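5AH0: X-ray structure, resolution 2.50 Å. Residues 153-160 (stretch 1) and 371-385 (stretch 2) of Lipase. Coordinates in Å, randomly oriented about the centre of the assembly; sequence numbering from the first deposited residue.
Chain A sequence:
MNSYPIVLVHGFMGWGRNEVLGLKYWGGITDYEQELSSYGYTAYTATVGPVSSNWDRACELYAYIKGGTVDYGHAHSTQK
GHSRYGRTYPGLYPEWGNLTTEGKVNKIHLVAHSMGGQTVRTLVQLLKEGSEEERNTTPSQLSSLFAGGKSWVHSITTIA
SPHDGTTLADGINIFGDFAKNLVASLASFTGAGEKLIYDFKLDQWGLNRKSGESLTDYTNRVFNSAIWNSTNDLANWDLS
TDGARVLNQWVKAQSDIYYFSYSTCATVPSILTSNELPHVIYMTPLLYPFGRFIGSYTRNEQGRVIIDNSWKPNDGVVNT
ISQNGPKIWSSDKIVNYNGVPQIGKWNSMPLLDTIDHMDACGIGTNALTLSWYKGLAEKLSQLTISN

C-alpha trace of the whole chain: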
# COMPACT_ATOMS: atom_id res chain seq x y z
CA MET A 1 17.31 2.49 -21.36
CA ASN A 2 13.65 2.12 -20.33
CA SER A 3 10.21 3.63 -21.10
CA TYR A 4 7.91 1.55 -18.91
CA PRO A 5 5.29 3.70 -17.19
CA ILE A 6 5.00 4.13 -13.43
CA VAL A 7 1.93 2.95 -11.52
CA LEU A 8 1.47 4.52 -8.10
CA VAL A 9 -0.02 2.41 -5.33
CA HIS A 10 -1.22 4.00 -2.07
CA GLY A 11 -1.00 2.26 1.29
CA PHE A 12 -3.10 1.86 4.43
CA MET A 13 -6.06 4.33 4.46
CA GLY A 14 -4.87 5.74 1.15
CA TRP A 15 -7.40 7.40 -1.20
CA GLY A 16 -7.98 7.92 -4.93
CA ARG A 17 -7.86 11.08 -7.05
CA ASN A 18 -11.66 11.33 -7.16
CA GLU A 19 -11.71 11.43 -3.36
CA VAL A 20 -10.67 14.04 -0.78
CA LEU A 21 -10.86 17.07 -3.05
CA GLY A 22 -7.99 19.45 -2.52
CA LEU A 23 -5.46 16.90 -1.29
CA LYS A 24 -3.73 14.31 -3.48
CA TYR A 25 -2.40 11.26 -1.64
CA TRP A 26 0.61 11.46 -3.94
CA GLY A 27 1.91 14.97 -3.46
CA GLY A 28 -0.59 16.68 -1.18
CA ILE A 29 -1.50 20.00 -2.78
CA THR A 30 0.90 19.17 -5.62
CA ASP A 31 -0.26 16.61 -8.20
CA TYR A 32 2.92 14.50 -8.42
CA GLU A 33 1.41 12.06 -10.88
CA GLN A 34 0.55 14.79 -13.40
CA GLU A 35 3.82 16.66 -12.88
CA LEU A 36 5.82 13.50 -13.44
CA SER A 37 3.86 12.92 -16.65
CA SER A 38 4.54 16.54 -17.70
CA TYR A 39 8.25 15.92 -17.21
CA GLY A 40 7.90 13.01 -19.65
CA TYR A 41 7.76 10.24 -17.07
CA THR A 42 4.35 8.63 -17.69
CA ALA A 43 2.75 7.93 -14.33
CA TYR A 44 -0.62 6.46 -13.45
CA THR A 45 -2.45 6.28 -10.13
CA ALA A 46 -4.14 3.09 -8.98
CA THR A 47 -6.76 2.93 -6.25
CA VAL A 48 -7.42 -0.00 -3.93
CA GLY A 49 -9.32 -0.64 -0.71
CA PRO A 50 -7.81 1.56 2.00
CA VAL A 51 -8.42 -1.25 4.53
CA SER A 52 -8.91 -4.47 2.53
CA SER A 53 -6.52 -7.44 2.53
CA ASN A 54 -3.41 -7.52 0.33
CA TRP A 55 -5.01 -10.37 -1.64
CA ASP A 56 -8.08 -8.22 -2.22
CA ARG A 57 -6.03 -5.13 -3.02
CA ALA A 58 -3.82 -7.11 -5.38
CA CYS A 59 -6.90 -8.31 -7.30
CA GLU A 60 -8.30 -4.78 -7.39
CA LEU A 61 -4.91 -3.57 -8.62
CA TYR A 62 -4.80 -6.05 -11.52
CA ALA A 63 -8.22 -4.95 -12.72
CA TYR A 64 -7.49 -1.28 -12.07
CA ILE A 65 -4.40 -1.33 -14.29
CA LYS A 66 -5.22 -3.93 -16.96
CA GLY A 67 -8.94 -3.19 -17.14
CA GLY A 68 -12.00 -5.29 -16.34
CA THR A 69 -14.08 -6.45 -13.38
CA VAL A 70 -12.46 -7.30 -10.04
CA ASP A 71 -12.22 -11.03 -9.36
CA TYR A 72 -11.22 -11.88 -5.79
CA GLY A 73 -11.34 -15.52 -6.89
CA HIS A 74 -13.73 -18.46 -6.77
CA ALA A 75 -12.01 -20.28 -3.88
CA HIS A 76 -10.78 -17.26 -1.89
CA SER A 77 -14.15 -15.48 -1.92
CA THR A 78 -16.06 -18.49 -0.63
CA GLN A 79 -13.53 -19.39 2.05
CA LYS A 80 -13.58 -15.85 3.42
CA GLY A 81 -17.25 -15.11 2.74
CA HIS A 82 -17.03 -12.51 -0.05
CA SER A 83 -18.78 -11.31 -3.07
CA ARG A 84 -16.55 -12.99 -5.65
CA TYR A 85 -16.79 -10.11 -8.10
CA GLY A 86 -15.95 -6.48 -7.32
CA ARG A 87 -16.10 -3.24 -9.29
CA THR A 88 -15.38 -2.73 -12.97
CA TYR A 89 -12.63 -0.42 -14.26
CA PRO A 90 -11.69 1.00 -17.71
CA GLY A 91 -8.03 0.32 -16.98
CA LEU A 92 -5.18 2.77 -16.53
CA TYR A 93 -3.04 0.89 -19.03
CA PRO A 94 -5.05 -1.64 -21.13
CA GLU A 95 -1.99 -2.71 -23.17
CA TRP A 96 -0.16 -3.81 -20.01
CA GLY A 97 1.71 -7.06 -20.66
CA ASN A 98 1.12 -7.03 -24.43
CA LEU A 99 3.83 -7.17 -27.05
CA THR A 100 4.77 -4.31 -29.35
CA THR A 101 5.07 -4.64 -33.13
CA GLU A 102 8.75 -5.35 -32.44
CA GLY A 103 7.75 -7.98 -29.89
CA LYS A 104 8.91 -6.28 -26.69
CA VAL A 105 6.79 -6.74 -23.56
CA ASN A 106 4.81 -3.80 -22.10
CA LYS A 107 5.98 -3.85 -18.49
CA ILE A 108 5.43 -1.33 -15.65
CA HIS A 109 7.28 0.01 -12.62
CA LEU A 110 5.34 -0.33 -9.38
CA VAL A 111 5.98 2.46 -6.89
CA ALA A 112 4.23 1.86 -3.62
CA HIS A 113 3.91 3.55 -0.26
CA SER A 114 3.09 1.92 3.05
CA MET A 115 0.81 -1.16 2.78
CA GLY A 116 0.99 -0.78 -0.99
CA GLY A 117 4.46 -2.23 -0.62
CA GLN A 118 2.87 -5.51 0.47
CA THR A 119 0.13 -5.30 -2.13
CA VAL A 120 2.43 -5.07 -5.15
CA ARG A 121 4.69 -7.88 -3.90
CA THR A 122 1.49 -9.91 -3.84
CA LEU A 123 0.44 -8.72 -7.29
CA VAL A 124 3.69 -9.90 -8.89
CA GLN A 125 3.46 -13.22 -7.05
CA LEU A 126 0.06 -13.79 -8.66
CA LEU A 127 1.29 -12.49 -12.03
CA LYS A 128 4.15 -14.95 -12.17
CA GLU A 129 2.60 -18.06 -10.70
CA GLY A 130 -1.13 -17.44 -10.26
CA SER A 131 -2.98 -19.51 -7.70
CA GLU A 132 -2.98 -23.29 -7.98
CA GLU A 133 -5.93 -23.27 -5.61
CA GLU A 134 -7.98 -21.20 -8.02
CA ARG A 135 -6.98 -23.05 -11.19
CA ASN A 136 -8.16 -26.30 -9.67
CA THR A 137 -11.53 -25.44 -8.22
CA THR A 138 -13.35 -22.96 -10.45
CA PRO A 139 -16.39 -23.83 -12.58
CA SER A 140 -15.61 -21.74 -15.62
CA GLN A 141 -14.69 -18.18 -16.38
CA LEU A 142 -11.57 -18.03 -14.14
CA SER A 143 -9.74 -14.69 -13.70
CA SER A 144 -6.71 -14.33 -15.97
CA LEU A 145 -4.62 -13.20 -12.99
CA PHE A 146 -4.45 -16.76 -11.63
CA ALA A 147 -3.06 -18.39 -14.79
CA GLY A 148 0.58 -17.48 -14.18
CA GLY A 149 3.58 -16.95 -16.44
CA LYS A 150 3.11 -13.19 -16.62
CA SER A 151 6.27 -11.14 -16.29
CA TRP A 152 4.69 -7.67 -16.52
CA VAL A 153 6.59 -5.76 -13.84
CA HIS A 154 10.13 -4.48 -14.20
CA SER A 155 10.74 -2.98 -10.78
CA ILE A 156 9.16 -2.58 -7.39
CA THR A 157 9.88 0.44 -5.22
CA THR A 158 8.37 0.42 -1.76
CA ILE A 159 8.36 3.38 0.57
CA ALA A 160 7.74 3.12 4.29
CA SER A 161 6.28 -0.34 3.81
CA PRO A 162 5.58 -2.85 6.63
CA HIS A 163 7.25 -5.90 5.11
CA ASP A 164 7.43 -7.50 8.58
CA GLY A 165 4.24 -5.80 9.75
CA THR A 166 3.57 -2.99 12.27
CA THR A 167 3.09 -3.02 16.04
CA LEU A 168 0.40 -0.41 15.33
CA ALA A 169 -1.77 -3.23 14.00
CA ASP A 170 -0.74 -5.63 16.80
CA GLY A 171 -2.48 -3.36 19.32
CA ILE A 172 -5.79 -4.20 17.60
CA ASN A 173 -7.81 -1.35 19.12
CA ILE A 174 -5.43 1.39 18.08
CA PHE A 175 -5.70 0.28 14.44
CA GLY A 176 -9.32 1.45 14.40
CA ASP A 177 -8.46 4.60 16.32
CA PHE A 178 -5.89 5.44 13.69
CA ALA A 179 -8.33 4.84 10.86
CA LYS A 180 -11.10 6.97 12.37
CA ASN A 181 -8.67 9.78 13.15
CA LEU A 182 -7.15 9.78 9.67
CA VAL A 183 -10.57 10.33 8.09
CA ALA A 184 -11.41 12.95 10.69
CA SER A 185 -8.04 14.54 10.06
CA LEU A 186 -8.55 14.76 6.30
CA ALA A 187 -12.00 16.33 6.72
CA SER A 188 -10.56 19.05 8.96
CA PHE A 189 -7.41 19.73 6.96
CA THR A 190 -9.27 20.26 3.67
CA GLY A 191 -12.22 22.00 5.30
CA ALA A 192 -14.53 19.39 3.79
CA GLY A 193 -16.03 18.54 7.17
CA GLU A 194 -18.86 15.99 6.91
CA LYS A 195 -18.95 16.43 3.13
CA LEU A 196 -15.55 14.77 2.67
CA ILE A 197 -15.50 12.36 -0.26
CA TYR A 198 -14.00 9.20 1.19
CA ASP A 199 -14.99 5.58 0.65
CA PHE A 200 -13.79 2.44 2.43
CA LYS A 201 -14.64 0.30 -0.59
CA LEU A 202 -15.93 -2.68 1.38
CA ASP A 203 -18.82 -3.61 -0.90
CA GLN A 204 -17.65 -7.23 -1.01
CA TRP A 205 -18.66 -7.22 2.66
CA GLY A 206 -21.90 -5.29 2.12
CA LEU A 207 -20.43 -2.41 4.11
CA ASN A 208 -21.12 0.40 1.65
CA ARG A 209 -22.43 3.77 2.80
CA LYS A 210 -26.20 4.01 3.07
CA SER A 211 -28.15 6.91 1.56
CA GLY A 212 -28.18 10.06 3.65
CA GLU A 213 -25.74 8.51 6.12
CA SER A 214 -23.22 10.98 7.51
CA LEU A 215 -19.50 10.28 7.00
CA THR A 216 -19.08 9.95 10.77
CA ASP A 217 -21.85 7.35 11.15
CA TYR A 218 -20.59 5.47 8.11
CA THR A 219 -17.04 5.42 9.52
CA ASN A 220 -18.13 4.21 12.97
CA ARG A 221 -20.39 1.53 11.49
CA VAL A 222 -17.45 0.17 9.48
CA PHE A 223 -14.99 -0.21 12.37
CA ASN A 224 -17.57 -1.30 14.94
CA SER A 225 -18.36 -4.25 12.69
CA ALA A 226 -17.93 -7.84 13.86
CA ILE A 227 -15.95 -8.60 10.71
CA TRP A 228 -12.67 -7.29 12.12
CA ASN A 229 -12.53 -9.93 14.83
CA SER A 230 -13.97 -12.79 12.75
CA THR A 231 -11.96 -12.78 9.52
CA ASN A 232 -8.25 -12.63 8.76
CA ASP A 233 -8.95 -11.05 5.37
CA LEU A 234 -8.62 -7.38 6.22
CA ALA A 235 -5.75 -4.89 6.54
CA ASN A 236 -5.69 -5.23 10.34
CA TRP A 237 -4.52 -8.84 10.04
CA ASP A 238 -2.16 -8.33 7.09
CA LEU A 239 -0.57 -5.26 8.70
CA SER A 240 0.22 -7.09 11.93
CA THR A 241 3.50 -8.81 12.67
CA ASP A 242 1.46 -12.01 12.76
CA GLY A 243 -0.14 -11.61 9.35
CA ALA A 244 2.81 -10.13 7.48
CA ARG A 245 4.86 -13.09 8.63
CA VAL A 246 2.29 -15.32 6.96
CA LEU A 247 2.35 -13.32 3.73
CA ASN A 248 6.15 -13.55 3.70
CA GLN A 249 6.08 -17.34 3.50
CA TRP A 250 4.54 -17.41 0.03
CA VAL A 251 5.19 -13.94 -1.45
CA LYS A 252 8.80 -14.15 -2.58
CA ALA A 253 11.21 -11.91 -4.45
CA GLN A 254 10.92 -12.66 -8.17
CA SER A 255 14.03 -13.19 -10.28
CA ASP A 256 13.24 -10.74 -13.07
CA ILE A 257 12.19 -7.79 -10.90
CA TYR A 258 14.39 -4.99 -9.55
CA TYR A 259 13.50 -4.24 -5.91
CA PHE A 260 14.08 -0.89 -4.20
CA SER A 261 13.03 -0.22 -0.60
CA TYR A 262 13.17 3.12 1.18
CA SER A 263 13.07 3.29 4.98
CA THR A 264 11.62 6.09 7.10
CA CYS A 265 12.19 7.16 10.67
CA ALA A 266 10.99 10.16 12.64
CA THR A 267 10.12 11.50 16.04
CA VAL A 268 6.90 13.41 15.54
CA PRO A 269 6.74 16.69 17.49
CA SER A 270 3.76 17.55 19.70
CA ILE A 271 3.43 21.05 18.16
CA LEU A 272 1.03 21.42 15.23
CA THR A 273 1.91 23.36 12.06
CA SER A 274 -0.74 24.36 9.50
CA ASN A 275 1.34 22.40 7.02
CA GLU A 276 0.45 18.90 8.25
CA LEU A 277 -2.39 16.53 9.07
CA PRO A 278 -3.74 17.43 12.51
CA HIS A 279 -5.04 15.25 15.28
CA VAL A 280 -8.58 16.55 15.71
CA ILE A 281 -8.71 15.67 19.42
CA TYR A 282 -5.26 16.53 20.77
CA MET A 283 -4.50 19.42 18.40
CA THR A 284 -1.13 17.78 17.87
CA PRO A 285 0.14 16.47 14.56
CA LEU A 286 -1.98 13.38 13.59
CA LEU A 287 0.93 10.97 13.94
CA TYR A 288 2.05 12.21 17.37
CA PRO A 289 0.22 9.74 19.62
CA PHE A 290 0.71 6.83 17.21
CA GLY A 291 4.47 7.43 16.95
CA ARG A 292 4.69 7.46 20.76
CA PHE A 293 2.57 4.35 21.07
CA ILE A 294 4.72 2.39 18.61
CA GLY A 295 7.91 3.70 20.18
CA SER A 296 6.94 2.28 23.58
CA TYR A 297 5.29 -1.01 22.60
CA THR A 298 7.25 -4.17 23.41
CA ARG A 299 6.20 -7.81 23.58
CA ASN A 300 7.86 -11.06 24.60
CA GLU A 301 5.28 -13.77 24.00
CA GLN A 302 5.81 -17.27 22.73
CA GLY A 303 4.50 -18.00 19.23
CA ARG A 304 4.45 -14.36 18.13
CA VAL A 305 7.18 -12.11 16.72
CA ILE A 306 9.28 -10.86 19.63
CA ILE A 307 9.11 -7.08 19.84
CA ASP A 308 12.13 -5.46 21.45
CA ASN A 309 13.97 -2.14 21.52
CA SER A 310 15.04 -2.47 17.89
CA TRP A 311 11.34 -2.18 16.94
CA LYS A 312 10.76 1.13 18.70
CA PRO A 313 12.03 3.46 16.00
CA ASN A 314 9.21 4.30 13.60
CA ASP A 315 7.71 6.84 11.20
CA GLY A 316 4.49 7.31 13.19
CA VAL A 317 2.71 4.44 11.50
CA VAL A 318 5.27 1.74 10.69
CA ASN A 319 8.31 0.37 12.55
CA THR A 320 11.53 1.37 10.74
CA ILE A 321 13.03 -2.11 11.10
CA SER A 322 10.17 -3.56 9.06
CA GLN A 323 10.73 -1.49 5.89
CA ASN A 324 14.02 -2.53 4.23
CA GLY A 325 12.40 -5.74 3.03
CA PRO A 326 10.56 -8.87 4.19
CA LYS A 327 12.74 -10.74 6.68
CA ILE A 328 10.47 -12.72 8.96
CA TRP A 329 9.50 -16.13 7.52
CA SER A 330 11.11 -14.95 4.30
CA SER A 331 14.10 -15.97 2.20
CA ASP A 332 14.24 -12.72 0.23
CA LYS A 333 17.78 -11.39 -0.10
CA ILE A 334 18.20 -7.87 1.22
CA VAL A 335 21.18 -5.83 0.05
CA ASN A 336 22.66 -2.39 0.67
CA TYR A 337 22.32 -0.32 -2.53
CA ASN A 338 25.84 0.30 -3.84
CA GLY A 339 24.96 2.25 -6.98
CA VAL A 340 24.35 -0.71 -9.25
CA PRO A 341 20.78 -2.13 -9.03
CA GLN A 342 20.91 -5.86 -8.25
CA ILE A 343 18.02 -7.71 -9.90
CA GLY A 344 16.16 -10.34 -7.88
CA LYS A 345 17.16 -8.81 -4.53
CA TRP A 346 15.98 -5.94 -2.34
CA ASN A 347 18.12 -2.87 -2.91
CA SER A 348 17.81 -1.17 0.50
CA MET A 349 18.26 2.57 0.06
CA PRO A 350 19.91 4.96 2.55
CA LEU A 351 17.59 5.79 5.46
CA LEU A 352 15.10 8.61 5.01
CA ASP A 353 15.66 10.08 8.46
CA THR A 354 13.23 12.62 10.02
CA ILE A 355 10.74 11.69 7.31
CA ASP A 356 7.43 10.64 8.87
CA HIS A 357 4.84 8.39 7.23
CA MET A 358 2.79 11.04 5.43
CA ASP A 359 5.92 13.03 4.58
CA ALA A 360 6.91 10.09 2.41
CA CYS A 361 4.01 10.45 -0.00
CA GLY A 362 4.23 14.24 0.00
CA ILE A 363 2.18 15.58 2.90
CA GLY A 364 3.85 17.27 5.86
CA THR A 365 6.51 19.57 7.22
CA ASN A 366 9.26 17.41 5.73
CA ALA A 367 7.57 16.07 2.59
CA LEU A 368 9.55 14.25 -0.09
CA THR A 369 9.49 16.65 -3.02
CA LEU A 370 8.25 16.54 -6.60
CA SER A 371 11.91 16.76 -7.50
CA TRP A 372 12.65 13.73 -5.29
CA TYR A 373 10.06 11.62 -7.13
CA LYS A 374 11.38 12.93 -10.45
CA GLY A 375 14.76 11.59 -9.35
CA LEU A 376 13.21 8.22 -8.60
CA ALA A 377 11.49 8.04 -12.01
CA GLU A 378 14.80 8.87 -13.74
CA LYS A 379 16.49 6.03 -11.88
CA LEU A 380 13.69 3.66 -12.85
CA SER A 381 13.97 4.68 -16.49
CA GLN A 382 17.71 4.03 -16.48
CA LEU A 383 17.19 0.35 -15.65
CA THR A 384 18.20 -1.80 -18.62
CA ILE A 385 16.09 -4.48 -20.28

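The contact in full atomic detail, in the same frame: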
# COMPACT_ATOMS: atom_id res chain seq x y z
N VAL A 153 6.10 -6.78 -14.76
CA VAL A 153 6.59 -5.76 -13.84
C VAL A 153 8.11 -5.75 -13.89
O VAL A 153 8.74 -6.80 -13.82
CB VAL A 153 6.11 -6.02 -12.40
CG1 VAL A 153 6.76 -5.04 -11.42
CG2 VAL A 153 4.59 -5.93 -12.34
N HIS A 154 8.69 -4.56 -14.05
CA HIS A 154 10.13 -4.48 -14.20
C HIS A 154 10.80 -4.20 -12.86
O HIS A 154 11.87 -4.74 -12.55
CB HIS A 154 10.51 -3.42 -15.23
CG HIS A 154 11.89 -3.59 -15.78
ND1 HIS A 154 12.96 -2.81 -15.39
CD2 HIS A 154 12.39 -4.49 -16.67
CE1 HIS A 154 14.05 -3.21 -16.02
NE2 HIS A 154 13.73 -4.22 -16.81
N SER A 155 10.19 -3.33 -12.08
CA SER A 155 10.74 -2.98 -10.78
C SER A 155 9.66 -2.74 -9.75
O SER A 155 8.53 -2.38 -10.09
CB SER A 155 11.61 -1.74 -10.87
OG SER A 155 10.85 -0.64 -11.33
N ILE A 156 10.04 -2.89 -8.49
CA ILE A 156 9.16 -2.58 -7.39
C ILE A 156 9.90 -1.65 -6.44
O ILE A 156 10.98 -1.98 -5.93
CB ILE A 156 8.70 -3.85 -6.66
CG1 ILE A 156 7.66 -4.60 -7.50
CG2 ILE A 156 8.17 -3.52 -5.27
CD1 ILE A 156 7.01 -5.73 -6.74
N THR A 157 9.33 -0.46 -6.21
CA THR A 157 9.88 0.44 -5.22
C THR A 157 8.87 0.56 -4.11
O THR A 157 7.71 0.89 -4.36
CB THR A 157 10.16 1.82 -5.80
OG1 THR A 157 11.13 1.71 -6.84
CG2 THR A 157 10.70 2.76 -4.71
N THR A 158 9.28 0.27 -2.88
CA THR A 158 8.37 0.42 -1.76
C THR A 158 8.92 1.46 -0.80
O THR A 158 10.13 1.57 -0.59
CB THR A 158 8.10 -0.90 -1.02
OG1 THR A 158 9.26 -1.30 -0.29
CG2 THR A 158 7.68 -2.00 -2.02
N ILE A 159 8.01 2.27 -0.28
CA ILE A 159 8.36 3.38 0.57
C ILE A 159 7.59 3.31 1.86
O ILE A 159 6.36 3.33 1.84
CB ILE A 159 8.05 4.71 -0.12
CG1 ILE A 159 8.69 4.74 -1.50
CG2 ILE A 159 8.51 5.88 0.77
CD1 ILE A 159 8.38 6.00 -2.28
N ALA A 160 8.33 3.23 2.96
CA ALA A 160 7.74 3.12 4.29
C ALA A 160 6.78 1.95 4.40
O ALA A 160 5.73 2.05 5.03
CB ALA A 160 7.02 4.42 4.65
N SER A 371 10.58 16.97 -6.95
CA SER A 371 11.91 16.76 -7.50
C SER A 371 12.47 15.42 -7.02
O SER A 371 13.14 14.72 -7.78
CB SER A 371 12.81 17.92 -7.11
OG SER A 371 14.14 17.71 -7.55
N TRP A 372 12.19 15.04 -5.78
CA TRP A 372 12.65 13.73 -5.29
C TRP A 372 12.05 12.57 -6.09
O TRP A 372 12.75 11.64 -6.48
CB TRP A 372 12.32 13.56 -3.82
CG TRP A 372 12.91 12.31 -3.18
CD1 TRP A 372 14.10 12.23 -2.51
CD2 TRP A 372 12.33 11.00 -3.14
NE1 TRP A 372 14.29 10.95 -2.05
CE2 TRP A 372 13.23 10.17 -2.43
CE3 TRP A 372 11.16 10.43 -3.64
CZ2 TRP A 372 12.99 8.82 -2.20
CZ3 TRP A 372 10.91 9.09 -3.41
CH2 TRP A 372 11.83 8.29 -2.71
N TYR A 373 10.74 12.64 -6.34
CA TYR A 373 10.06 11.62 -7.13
C TYR A 373 10.48 11.65 -8.59
O TYR A 373 10.53 10.60 -9.24
CB TYR A 373 8.54 11.78 -7.00
CG TYR A 373 8.02 11.10 -5.76
CD1 TYR A 373 7.73 9.74 -5.76
CD2 TYR A 373 7.85 11.80 -4.56
CE1 TYR A 373 7.28 9.09 -4.63
CE2 TYR A 373 7.39 11.15 -3.41
CZ TYR A 373 7.11 9.79 -3.46
OH TYR A 373 6.65 9.13 -2.35
N LYS A 374 10.81 12.83 -9.11
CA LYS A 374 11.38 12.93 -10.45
C LYS A 374 12.69 12.14 -10.50
O LYS A 374 12.95 11.38 -11.43
CB LYS A 374 11.58 14.39 -10.85
CG LYS A 374 12.16 14.62 -12.22
CD LYS A 374 12.02 16.09 -12.57
CE LYS A 374 12.57 16.43 -13.95
NZ LYS A 374 14.03 16.21 -14.02
N GLY A 375 13.51 12.32 -9.47
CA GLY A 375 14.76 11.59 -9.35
C GLY A 375 14.55 10.10 -9.35
O GLY A 375 15.29 9.36 -10.00
N LEU A 376 13.53 9.64 -8.63
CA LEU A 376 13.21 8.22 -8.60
C LEU A 376 12.81 7.72 -9.98
O LEU A 376 13.34 6.70 -10.44
CB LEU A 376 12.09 7.94 -7.59
CG LEU A 376 11.53 6.50 -7.60
CD1 LEU A 376 12.64 5.45 -7.48
CD2 LEU A 376 10.46 6.30 -6.49
N ALA A 377 11.91 8.43 -10.66
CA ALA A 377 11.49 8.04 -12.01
C ALA A 377 12.66 7.94 -12.99
O ALA A 377 12.71 7.02 -13.80
CB ALA A 377 10.46 9.00 -12.55
N GLU A 378 13.59 8.90 -12.91
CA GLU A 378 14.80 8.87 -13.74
C GLU A 378 15.57 7.59 -13.51
O GLU A 378 15.97 6.92 -14.46
CB GLU A 378 15.72 10.06 -13.45
CG GLU A 378 15.15 11.42 -13.82
CD GLU A 378 16.04 12.59 -13.36
OE1 GLU A 378 16.89 12.39 -12.47
OE2 GLU A 378 15.89 13.70 -13.91
N LYS A 379 15.76 7.24 -12.23
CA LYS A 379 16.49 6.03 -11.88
C LYS A 379 15.80 4.82 -12.49
O LYS A 379 16.45 3.95 -13.09
CB LYS A 379 16.61 5.89 -10.36
CG LYS A 379 17.54 4.75 -9.92
CD LYS A 379 18.07 4.93 -8.49
CE LYS A 379 16.99 4.69 -7.44
NZ LYS A 379 16.47 3.30 -7.59
N LEU A 380 14.48 4.78 -12.37
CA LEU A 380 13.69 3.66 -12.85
C LEU A 380 13.73 3.55 -14.37
O LEU A 380 13.55 2.47 -14.92
CB LEU A 380 12.25 3.78 -12.36
CG LEU A 380 12.09 3.66 -10.85
CD1 LEU A 380 10.65 3.86 -10.45
CD2 LEU A 380 12.59 2.30 -10.39
N SER A 381 13.96 4.67 -15.04
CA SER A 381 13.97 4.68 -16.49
C SER A 381 15.38 4.44 -17.01
O SER A 381 15.60 4.37 -18.21
CB SER A 381 13.44 6.01 -17.03
OG SER A 381 14.39 7.05 -16.85
N GLN A 382 16.34 4.32 -16.09
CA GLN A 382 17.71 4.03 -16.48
C GLN A 382 18.01 2.54 -16.35
O GLN A 382 19.06 2.07 -16.80
CB GLN A 382 18.68 4.85 -15.63
CG GLN A 382 18.72 6.32 -16.03
CD GLN A 382 19.54 7.18 -15.08
OE1 GLN A 382 20.27 6.66 -14.23
NE2 GLN A 382 19.43 8.49 -15.22
N LEU A 383 17.07 1.79 -15.77
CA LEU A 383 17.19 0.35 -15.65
C LEU A 383 17.15 -0.29 -17.02
O LEU A 383 16.27 0.02 -17.82
CB LEU A 383 16.08 -0.22 -14.77
CG LEU A 383 16.07 0.17 -13.28
CD1 LEU A 383 14.73 -0.14 -12.65
CD2 LEU A 383 17.15 -0.55 -12.52
N THR A 384 18.10 -1.18 -17.30
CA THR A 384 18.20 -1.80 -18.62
C THR A 384 17.34 -3.04 -18.77
O THR A 384 17.07 -3.75 -17.80
CB THR A 384 19.66 -2.19 -18.93
OG1 THR A 384 20.12 -3.11 -17.94
CG2 THR A 384 20.55 -0.96 -18.90
N ILE A 385 16.90 -3.30 -19.99
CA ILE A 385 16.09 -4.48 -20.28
C ILE A 385 16.97 -5.73 -20.38
O ILE A 385 16.59 -6.81 -19.93
CB ILE A 385 15.30 -4.32 -21.58
CG1 ILE A 385 14.68 -2.92 -21.66
CG2 ILE A 385 14.25 -5.42 -21.71
CD1 ILE A 385 13.86 -2.68 -22.91

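Strand 153-159 packs against helix 371-380 and the segment that follows it, the two elements running in nearly opposite directions (149° between their axes, 11.0 Å at closest approach). Together they bury 382 Å², and no hydrogen bond or salt bridge links them; the contact rests on van der Waals packing, mostly between side chains.

Val 153 does not reach the second stretch. His 154 turns toward it and makes the largest contribution from the strand, its t rotamer extending the ring to the segment beyond the helix. There the ring edge meets Leu 383, with CE1 of His 154 3.8 Å from CB of Leu 383, while NE2 of His 154 lies 3.5 Å from the backbone O of Thr 384.

At Ser 155 the backbones come closer, CA of Ser 155 lying 7.6 Å from CA of Leu 380, and a small side chain suits the narrow gap. OG of Ser 155 lies 3.5 Å from CD2 of Leu 380 and CB of Ser 155 3.9 Å from CD1 of Leu 383; the hydroxyl is hydrogen-bonded elsewhere in the structure, so its apolar neighbour leaves no polar group unpaired.

His 154 and Ser 155 both point toward the second stretch; from Ser 155 on the sides alternate, so Ile 156 points away and Thr 157 faces the helix again. CG2 of Thr 157 packs 4.0 Å from CD2 of Leu 376, and OG1 of Thr 157 lies 3.9 Å from CD2 of Leu 380, so successive turns of the helix supply its two leucine neighbours.

Thr 158 is out of reach. Ile 159, in an m,t conformation, brings CD1 up to two aromatic residues of the helix, with CD1 of Ile 159 4.2 Å from CZ3 of Trp 372 and 4.0 Å from CE1 of Tyr 373. CD1 of Ile 159 also lies 3.6 Å from OH of Tyr 373, whose hydroxyl is hydrogen-bonded elsewhere. The long aliphatic branch thus contacts both aromatic residues.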